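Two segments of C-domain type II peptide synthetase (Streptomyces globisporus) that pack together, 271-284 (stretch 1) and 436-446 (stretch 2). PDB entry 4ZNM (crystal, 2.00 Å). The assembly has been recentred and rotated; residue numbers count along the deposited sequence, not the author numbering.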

ATOM      1  N   THR A 271      -6.299  -1.344  17.044  1.00 26.67           N
ATOM      2  CA  THR A 271      -5.631  -2.281  17.963  1.00 25.88           C
ATOM      3  C   THR A 271      -4.200  -2.621  17.521  1.00 25.66           C
ATOM      4  O   THR A 271      -3.261  -2.582  18.323  1.00 24.86           O
HETATM    5  N   MSE A 272      -4.021  -2.978  16.253  1.00 25.39           N
HETATM    6  CA  MSE A 272      -2.695  -3.339  15.771  1.00 26.78           C
HETATM    7  C   MSE A 272      -1.746  -2.110  15.751  1.00 22.98           C
HETATM    8  O   MSE A 272      -0.554  -2.220  16.084  1.00 22.68           O
ATOM      9  N   PHE A 273      -2.294  -0.939  15.457  1.00 22.73           N
ATOM     10  CA  PHE A 273      -1.516   0.295  15.523  1.00 22.10           C
ATOM     11  C   PHE A 273      -1.120   0.588  16.963  1.00 23.42           C
ATOM     12  O   PHE A 273       0.046   0.868  17.236  1.00 22.06           O
ATOM     13  N   ALA A 274      -2.077   0.514  17.889  1.00 25.44           N
ATOM     14  CA  ALA A 274      -1.762   0.641  19.328  1.00 23.60           C
ATOM     15  C   ALA A 274      -0.624  -0.262  19.753  1.00 23.75           C
ATOM     16  O   ALA A 274       0.268   0.165  20.495  1.00 24.82           O
ATOM     17  N   ALA A 275      -0.675  -1.533  19.339  1.00 25.98           N
ATOM     18  CA  ALA A 275       0.385  -2.474  19.695  1.00 23.99           C
ATOM     19  C   ALA A 275       1.731  -2.000  19.125  1.00 23.19           C
ATOM     20  O   ALA A 275       2.786  -2.217  19.732  1.00 23.31           O
ATOM     21  N   TYR A 276       1.704  -1.383  17.953  1.00 24.51           N
ATOM     22  CA  TYR A 276       2.952  -0.854  17.353  1.00 23.59           C
ATOM     23  C   TYR A 276       3.520   0.268  18.223  1.00 23.70           C
ATOM     24  O   TYR A 276       4.736   0.373  18.443  1.00 30.67           O
ATOM     25  N   GLN A 277       2.632   1.098  18.738  1.00 25.73           N
ATOM     26  CA  GLN A 277       3.058   2.185  19.605  1.00 22.72           C
ATOM     27  C   GLN A 277       3.680   1.641  20.868  1.00 27.34           C
ATOM     28  O   GLN A 277       4.723   2.151  21.341  1.00 23.81           O
ATOM     29  N   VAL A 278       3.059   0.605  21.419  1.00 23.32           N
ATOM     30  CA  VAL A 278       3.605  -0.047  22.602  1.00 25.17           C
ATOM     31  C   VAL A 278       4.999  -0.580  22.278  1.00 26.27           C
ATOM     32  O   VAL A 278       5.933  -0.425  23.063  1.00 26.30           O
ATOM     33  N   LEU A 279       5.140  -1.209  21.122  1.00 25.45           N
ATOM     34  CA  LEU A 279       6.435  -1.738  20.705  1.00 23.56           C
ATOM     35  C   LEU A 279       7.481  -0.626  20.598  1.00 26.53           C
ATOM     36  O   LEU A 279       8.578  -0.785  21.085  1.00 25.91           O
ATOM     37  N   LEU A 280       7.142   0.487  19.956  1.00 27.65           N
ATOM     38  CA  LEU A 280       8.089   1.590  19.831  1.00 30.08           C
ATOM     39  C   LEU A 280       8.434   2.239  21.169  1.00 31.68           C
ATOM     40  O   LEU A 280       9.568   2.673  21.384  1.00 31.95           O
ATOM     41  N   HIS A 281       7.461   2.323  22.070  1.00 27.37           N
ATOM     42  CA  HIS A 281       7.770   2.775  23.407  1.00 28.70           C
ATOM     43  C   HIS A 281       8.787   1.861  24.060  1.00 30.25           C
ATOM     44  O   HIS A 281       9.762   2.325  24.669  1.00 30.93           O
ATOM     45  N   ARG A 282       8.564   0.558  23.965  1.00 33.15           N
ATOM     46  CA  ARG A 282       9.512  -0.385  24.533  1.00 34.28           C
ATOM     47  C   ARG A 282      10.895  -0.323  23.831  1.00 35.01           C
ATOM     48  O   ARG A 282      11.936  -0.497  24.462  1.00 35.40           O
ATOM     49  N   ARG A 283      10.904  -0.080  22.530  1.00 38.78           N
ATOM     50  CA  ARG A 283      12.158  -0.032  21.776  1.00 33.12           C
ATOM     51  C   ARG A 283      12.929   1.288  21.986  1.00 34.36           C
ATOM     52  O   ARG A 283      14.155   1.276  22.078  1.00 34.90           O
ATOM     53  N   THR A 284      12.235   2.417  22.104  1.00 42.60           N
ATOM     54  CA  THR A 284      12.900   3.726  22.055  1.00 39.47           C
ATOM     55  C   THR A 284      12.851   4.497  23.373  1.00 41.11           C
ATOM     56  O   THR A 284      13.553   5.478  23.545  1.00 44.15           O
ATOM     57  N   GLU A 436      18.091  -9.603   9.588  1.00 28.35           N
ATOM     58  CA  GLU A 436      17.984 -10.111  10.949  1.00 37.83           C
ATOM     59  C   GLU A 436      17.370  -9.080  11.903  1.00 30.50           C
ATOM     60  O   GLU A 436      16.553  -9.400  12.755  1.00 27.32           O
ATOM     61  N   THR A 437      17.788  -7.837  11.762  1.00 28.26           N
ATOM     62  CA  THR A 437      17.244  -6.749  12.555  1.00 31.60           C
ATOM     63  C   THR A 437      15.743  -6.651  12.353  1.00 26.54           C
ATOM     64  O   THR A 437      14.988  -6.493  13.303  1.00 28.41           O
HETATM   65  N   MSE A 438      15.319  -6.722  11.101  1.00 23.05           N
HETATM   66  CA  MSE A 438      13.899  -6.582  10.775  1.00 23.81           C
HETATM   67  C   MSE A 438      13.113  -7.845  11.182  1.00 21.44           C
HETATM   68  O   MSE A 438      11.960  -7.764  11.593  1.00 25.18           O
ATOM     69  N   ALA A 439      13.756  -9.003  11.069  1.00 24.01           N
ATOM     70  CA  ALA A 439      13.176 -10.253  11.526  1.00 25.08           C
ATOM     71  C   ALA A 439      12.872 -10.201  13.027  1.00 31.29           C
ATOM     72  O   ALA A 439      11.802 -10.654  13.472  1.00 31.08           O
ATOM     73  N   ALA A 440      13.803  -9.648  13.803  1.00 33.62           N
ATOM     74  CA  ALA A 440      13.616  -9.510  15.255  1.00 27.39           C
ATOM     75  C   ALA A 440      12.540  -8.473  15.560  1.00 28.62           C
ATOM     76  O   ALA A 440      11.729  -8.642  16.458  1.00 31.12           O
ATOM     77  N   PHE A 441      12.520  -7.407  14.778  1.00 30.64           N
ATOM     78  CA  PHE A 441      11.549  -6.340  14.946  1.00 22.37           C
ATOM     79  C   PHE A 441      10.134  -6.916  14.765  1.00 25.83           C
ATOM     80  O   PHE A 441       9.259  -6.675  15.566  1.00 23.79           O
ATOM     81  N   LEU A 442       9.936  -7.686  13.694  1.00 24.00           N
ATOM     82  CA  LEU A 442       8.655  -8.308  13.399  1.00 25.48           C
ATOM     83  C   LEU A 442       8.247  -9.293  14.485  1.00 27.16           C
ATOM     84  O   LEU A 442       7.093  -9.328  14.908  1.00 24.29           O
ATOM     85  N   ALA A 443       9.198 -10.095  14.951  1.00 29.89           N
ATOM     86  CA  ALA A 443       8.874 -11.084  15.972  1.00 33.24           C
ATOM     87  C   ALA A 443       8.513 -10.403  17.297  1.00 31.23           C
ATOM     88  O   ALA A 443       7.645 -10.886  18.017  1.00 30.38           O
ATOM     89  N   ASP A 444       9.174  -9.287  17.606  1.00 26.08           N
ATOM     90  CA  ASP A 444       8.853  -8.488  18.794  1.00 26.55           C
ATOM     91  C   ASP A 444       7.444  -7.903  18.705  1.00 29.51           C
ATOM     92  O   ASP A 444       6.708  -7.834  19.700  1.00 27.93           O
ATOM     93  N   TYR A 445       7.086  -7.436  17.520  1.00 23.04           N
ATOM     94  CA  TYR A 445       5.740  -6.903  17.304  1.00 22.88           C
ATOM     95  C   TYR A 445       4.673  -7.987  17.521  1.00 23.60           C
ATOM     96  O   TYR A 445       3.672  -7.742  18.195  1.00 24.91           O
ATOM     97  N   LEU A 446       4.864  -9.177  16.967  1.00 26.93           N
ATOM     98  CA  LEU A 446       3.825 -10.200  17.085  1.00 29.22           C
ATOM     99  C   LEU A 446       3.661 -10.635  18.540  1.00 32.13           C
ATOM    100  O   LEU A 446       2.545 -10.956  18.997  1.00 28.93           O
TER

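Two helices, 154 or more residues apart in sequence at every point where they touch, cross here at 120° between their N-to-C directions, with their axes 9.9 Å apart at closest approach. The rule of the contact is simple: the second helix supplies two aromatic bumps, one turn apart, and the first supplies the two hollows that receive them.

The deeper bump is Tyr 445. Its CA-to-CB bond points sideways, but chi1 near t (174°) carries the ring across to the first helix, where it sits among Met 272, Ala 275, Tyr 276 and Leu 279. Ala 275 points toward the partner yet offers only a methyl, its CB lying 3.9 Å from CE1 of Tyr 445, and the ring lies close to the backbone there: CE1 of Tyr 445 comes within 3.6 Å of N of Tyr 276. The ring presents its edge to that nitrogen and to the O of Met 272. At its tip, OH of Tyr 445 donates a hydrogen bond to O of Met 272 at 2.8 Å. That carbonyl already accepts the helical bond from N of Tyr 276, so the phenol adds a second donor without breaking the helix. Met 272, a selenomethionine in rotamer m, t, p, lines the same hollow, with its CE 4.2 Å from CE2 of Tyr 445.

Phe 441 is the second bump. It too starts sideways and swings inward with chi1 t (-168°), to settle among Tyr 276, Leu 279, Leu 280 and Arg 283. The edge of its ring meets Leu 280, whose CD2 is 4.2 Å from CZ of Phe 441, and the hydroxyl of Tyr 276, whose OH is 3.6 Å from the same CZ. That hydroxyl is hydrogen-bonded elsewhere in the structure, so lying beside the phenyl does not leave it unpaired.

Leu 279 and Tyr 276 line both hollows; Leu 279 is the one of the two that points toward the second helix. It adopts rotamer t, p, and CA of Leu 279 stands 6.2 Å from CA of Tyr 445. CD2 of Leu 279 is wedged between the aromatics, 3.5 Å from CE1 of Phe 441 and 3.7 Å from CB of Tyr 445, while CD1 of Leu 279 reaches CB of Asp 444 at 3.7 Å.

Toward the C-terminal end of the first helix, Arg 283 closes the Phe 441 hollow. Extended through chi1 to chi3, all t, it lays one guanidinium face over Phe 441, with NH1 of Arg 283 3.4 Å from CD1 of Phe 441. This is an off-centre cation-pi contact, CZ of Arg 283 lying 4.5 Å from the centroid of the Phe 441 ring. Asp 444 and Thr 437 lie at the guanidinium edge. NH1 of Arg 283 is 4.3 Å from OD2 of Asp 444, opposite charges near each other but beyond a salt bridge, and NH2 of Arg 283 is 4.0 Å from CG2 of Thr 437. Water 1 bridges the helices, its O accepting from NH2 of Arg 283 at 3.1 Å and donating to O of Thr 437 at 2.7 Å.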

ATOM      1  CB  THR A 271      -6.432  -3.587  18.099  1.00 29.14           C
ATOM      2  OG1 THR A 271      -7.780  -3.281  18.494  1.00 28.55           O
ATOM      3  CG2 THR A 271      -5.800  -4.504  19.149  1.00 28.30           C
HETATM    4  CB  MSE A 272      -2.814  -4.004  14.390  1.00 23.69           C
HETATM    5  CG  MSE A 272      -3.498  -5.464  14.486  1.00 24.71           C
HETATM    6 SE   MSE A 272      -3.536  -6.182  12.754  0.65 43.11          SE
HETATM    7  CE  MSE A 272      -1.669  -6.728  12.638  1.00 43.36           C
ATOM      8  CB  PHE A 273      -2.296   1.493  14.930  1.00 21.95           C
ATOM      9  CG  PHE A 273      -1.469   2.759  14.827  1.00 24.65           C
ATOM     10  CD1 PHE A 273      -0.579   2.934  13.789  1.00 38.90           C
ATOM     11  CD2 PHE A 273      -1.582   3.757  15.752  1.00 30.07           C
ATOM     12  CE1 PHE A 273       0.184   4.087  13.687  1.00 42.53           C
ATOM     13  CE2 PHE A 273      -0.820   4.912  15.659  1.00 34.95           C
ATOM     14  CZ  PHE A 273       0.060   5.070  14.629  1.00 38.23           C
ATOM     15  CB  ALA A 274      -2.988   0.331  20.183  1.00 29.22           C
ATOM     16  CB  ALA A 275       0.073  -3.865  19.195  1.00 25.64           C
ATOM     17  CB  TYR A 276       2.707  -0.353  15.932  1.00 21.19           C
ATOM     18  CG  TYR A 276       3.970  -0.003  15.198  1.00 23.99           C
ATOM     19  CD1 TYR A 276       4.995  -0.922  15.103  1.00 23.42           C
ATOM     20  CD2 TYR A 276       4.139   1.240  14.605  1.00 22.82           C
ATOM     21  CE1 TYR A 276       6.150  -0.628  14.444  1.00 23.29           C
ATOM     22  CE2 TYR A 276       5.304   1.540  13.914  1.00 26.68           C
ATOM     23  CZ  TYR A 276       6.294   0.584  13.831  1.00 19.93           C
ATOM     24  OH  TYR A 276       7.470   0.822  13.170  1.00 26.51           O
ATOM     25  CB  GLN A 277       1.888   3.096  19.935  1.00 25.31           C
ATOM     26  CG  GLN A 277       1.375   3.798  18.718  1.00 27.85           C
ATOM     27  CD  GLN A 277       0.358   4.851  19.034  1.00 42.51           C
ATOM     28  OE1 GLN A 277       0.693   6.017  19.236  1.00 60.64           O
ATOM     29  NE2 GLN A 277      -0.895   4.456  19.061  1.00 34.88           N
ATOM     30  CB  VAL A 278       2.674  -1.158  23.130  1.00 24.79           C
ATOM     31  CG1 VAL A 278       3.309  -1.929  24.265  1.00 25.71           C
ATOM     32  CG2 VAL A 278       1.397  -0.557  23.662  1.00 25.18           C
ATOM     33  CB  LEU A 279       6.335  -2.434  19.355  1.00 24.65           C
ATOM     34  CG  LEU A 279       7.649  -2.959  18.747  1.00 29.58           C
ATOM     35  CD1 LEU A 279       8.215  -4.113  19.565  1.00 27.42           C
ATOM     36  CD2 LEU A 279       7.417  -3.384  17.334  1.00 28.27           C
ATOM     37  CB  LEU A 280       7.551   2.648  18.890  1.00 25.14           C
ATOM     38  CG  LEU A 280       7.383   2.200  17.436  1.00 30.17           C
ATOM     39  CD1 LEU A 280       6.807   3.308  16.590  1.00 31.76           C
ATOM     40  CD2 LEU A 280       8.662   1.707  16.829  1.00 32.81           C
ATOM     41  CB  HIS A 281       6.531   2.837  24.295  1.00 26.45           C
ATOM     42  CG  HIS A 281       6.870   2.922  25.741  1.00 32.28           C
ATOM     43  ND1 HIS A 281       7.361   4.071  26.316  1.00 36.91           N
ATOM     44  CD2 HIS A 281       6.867   1.983  26.714  1.00 35.19           C
ATOM     45  CE1 HIS A 281       7.601   3.848  27.595  1.00 40.33           C
ATOM     46  NE2 HIS A 281       7.318   2.586  27.858  1.00 38.92           N
ATOM     47  CB  ARG A 282       8.936  -1.794  24.463  1.00 40.71           C
ATOM     48  CG  ARG A 282       8.294  -2.245  25.772  1.00 53.05           C
ATOM     49  CD  ARG A 282       6.881  -2.705  25.645  1.00 63.40           C
ATOM     50  NE  ARG A 282       6.786  -4.158  25.729  1.00 79.82           N
ATOM     51  CZ  ARG A 282       5.755  -4.817  26.257  1.00 86.61           C
ATOM     52  NH1 ARG A 282       5.760  -6.144  26.274  1.00100.10           N
ATOM     53  NH2 ARG A 282       4.719  -4.157  26.771  1.00 78.37           N
ATOM     54  CB  ARG A 283      11.856  -0.269  20.284  1.00 39.05           C
ATOM     55  CG  ARG A 283      13.051  -0.664  19.421  1.00 45.16           C
ATOM     56  CD  ARG A 283      12.632  -0.832  17.967  1.00 47.21           C
ATOM     57  NE  ARG A 283      13.752  -1.100  17.056  1.00 49.32           N
ATOM     58  CZ  ARG A 283      14.213  -2.319  16.759  1.00 52.81           C
ATOM     59  NH1 ARG A 283      13.664  -3.406  17.310  1.00 46.01           N
ATOM     60  NH2 ARG A 283      15.236  -2.454  15.909  1.00 54.49           N
ATOM     61  CB  THR A 284      12.264   4.613  20.989  1.00 38.20           C
ATOM     62  OG1 THR A 284      10.946   4.982  21.417  1.00 40.94           O
ATOM     63  CG2 THR A 284      12.188   3.880  19.647  1.00 40.80           C
ATOM     64  CB  GLU A 436      19.369 -10.519  11.448  1.00 46.95           C
ATOM     65  CG  GLU A 436      19.977 -11.700  10.688  1.00 68.07           C
ATOM     66  CD  GLU A 436      20.475 -11.362   9.259  1.00 67.78           C
ATOM     67  OE1 GLU A 436      20.664 -10.156   8.926  1.00 47.53           O
ATOM     68  OE2 GLU A 436      20.680 -12.324   8.473  1.00 73.80           O
ATOM     69  CB  THR A 437      17.880  -5.410  12.162  1.00 31.10           C
ATOM     70  OG1 THR A 437      19.285  -5.525  12.314  1.00 30.83           O
ATOM     71  CG2 THR A 437      17.354  -4.260  13.009  1.00 28.35           C
HETATM   72  CB  MSE A 438      13.743  -6.286   9.298  1.00 29.85           C
HETATM   73  CG  MSE A 438      14.278  -4.905   8.941  1.00 30.47           C
HETATM   74 SE   MSE A 438      13.016  -3.497   9.549  0.75 36.03          SE
HETATM   75  CE  MSE A 438      14.097  -2.777  10.983  1.00 35.64           C
ATOM     76  CB  ALA A 439      14.122 -11.413  11.213  1.00 29.31           C
ATOM     77  CB  ALA A 440      14.943  -9.129  15.949  1.00 31.81           C
ATOM     78  CB  PHE A 441      11.866  -5.254  13.929  1.00 25.07           C
ATOM     79  CG  PHE A 441      11.163  -3.947  14.129  1.00 30.34           C
ATOM     80  CD1 PHE A 441      10.814  -3.481  15.379  1.00 30.14           C
ATOM     81  CD2 PHE A 441      10.900  -3.147  13.024  1.00 30.27           C
ATOM     82  CE1 PHE A 441      10.191  -2.235  15.520  1.00 28.79           C
ATOM     83  CE2 PHE A 441      10.284  -1.908  13.156  1.00 31.05           C
ATOM     84  CZ  PHE A 441       9.914  -1.455  14.405  1.00 25.88           C
ATOM     85  CB  LEU A 442       8.735  -9.008  12.024  1.00 22.32           C
ATOM     86  CG  LEU A 442       7.576  -9.902  11.637  1.00 30.29           C
ATOM     87  CD1 LEU A 442       6.294  -9.111  11.653  1.00 30.68           C
ATOM     88  CD2 LEU A 442       7.872 -10.437  10.256  1.00 26.16           C
ATOM     89  CB  ALA A 443      10.014 -12.047  16.160  1.00 31.47           C
ATOM     90  CB  ASP A 444       9.849  -7.337  18.975  1.00 33.10           C
ATOM     91  CG  ASP A 444      11.253  -7.806  19.358  1.00 41.84           C
ATOM     92  OD1 ASP A 444      11.443  -8.976  19.761  1.00 44.05           O
ATOM     93  OD2 ASP A 444      12.180  -6.977  19.247  1.00 47.70           O
ATOM     94  CB  TYR A 445       5.567  -6.291  15.894  1.00 24.06           C
ATOM     95  CG  TYR A 445       4.129  -5.865  15.635  1.00 22.08           C
ATOM     96  CD1 TYR A 445       3.617  -4.704  16.189  1.00 22.04           C
ATOM     97  CD2 TYR A 445       3.280  -6.647  14.889  1.00 22.27           C
ATOM     98  CE1 TYR A 445       2.299  -4.313  16.004  1.00 22.20           C
ATOM     99  CE2 TYR A 445       1.939  -6.272  14.694  1.00 25.30           C
ATOM    100  CZ  TYR A 445       1.451  -5.105  15.258  1.00 22.43           C
ATOM    101  OH  TYR A 445       0.126  -4.723  15.063  1.00 29.36           O
ATOM    102  CB  LEU A 446       4.130 -11.412  16.183  1.00 27.38           C
ATOM    103  CG  LEU A 446       3.993 -11.066  14.702  1.00 26.14           C
ATOM    104  CD1 LEU A 446       4.482 -12.217  13.783  1.00 30.47           C
ATOM    105  CD2 LEU A 446       2.553 -10.690  14.357  1.00 31.87           C
TER
HETATM  106  O   HOH W   1      15.336  -5.535  15.790  1.00 34.01           O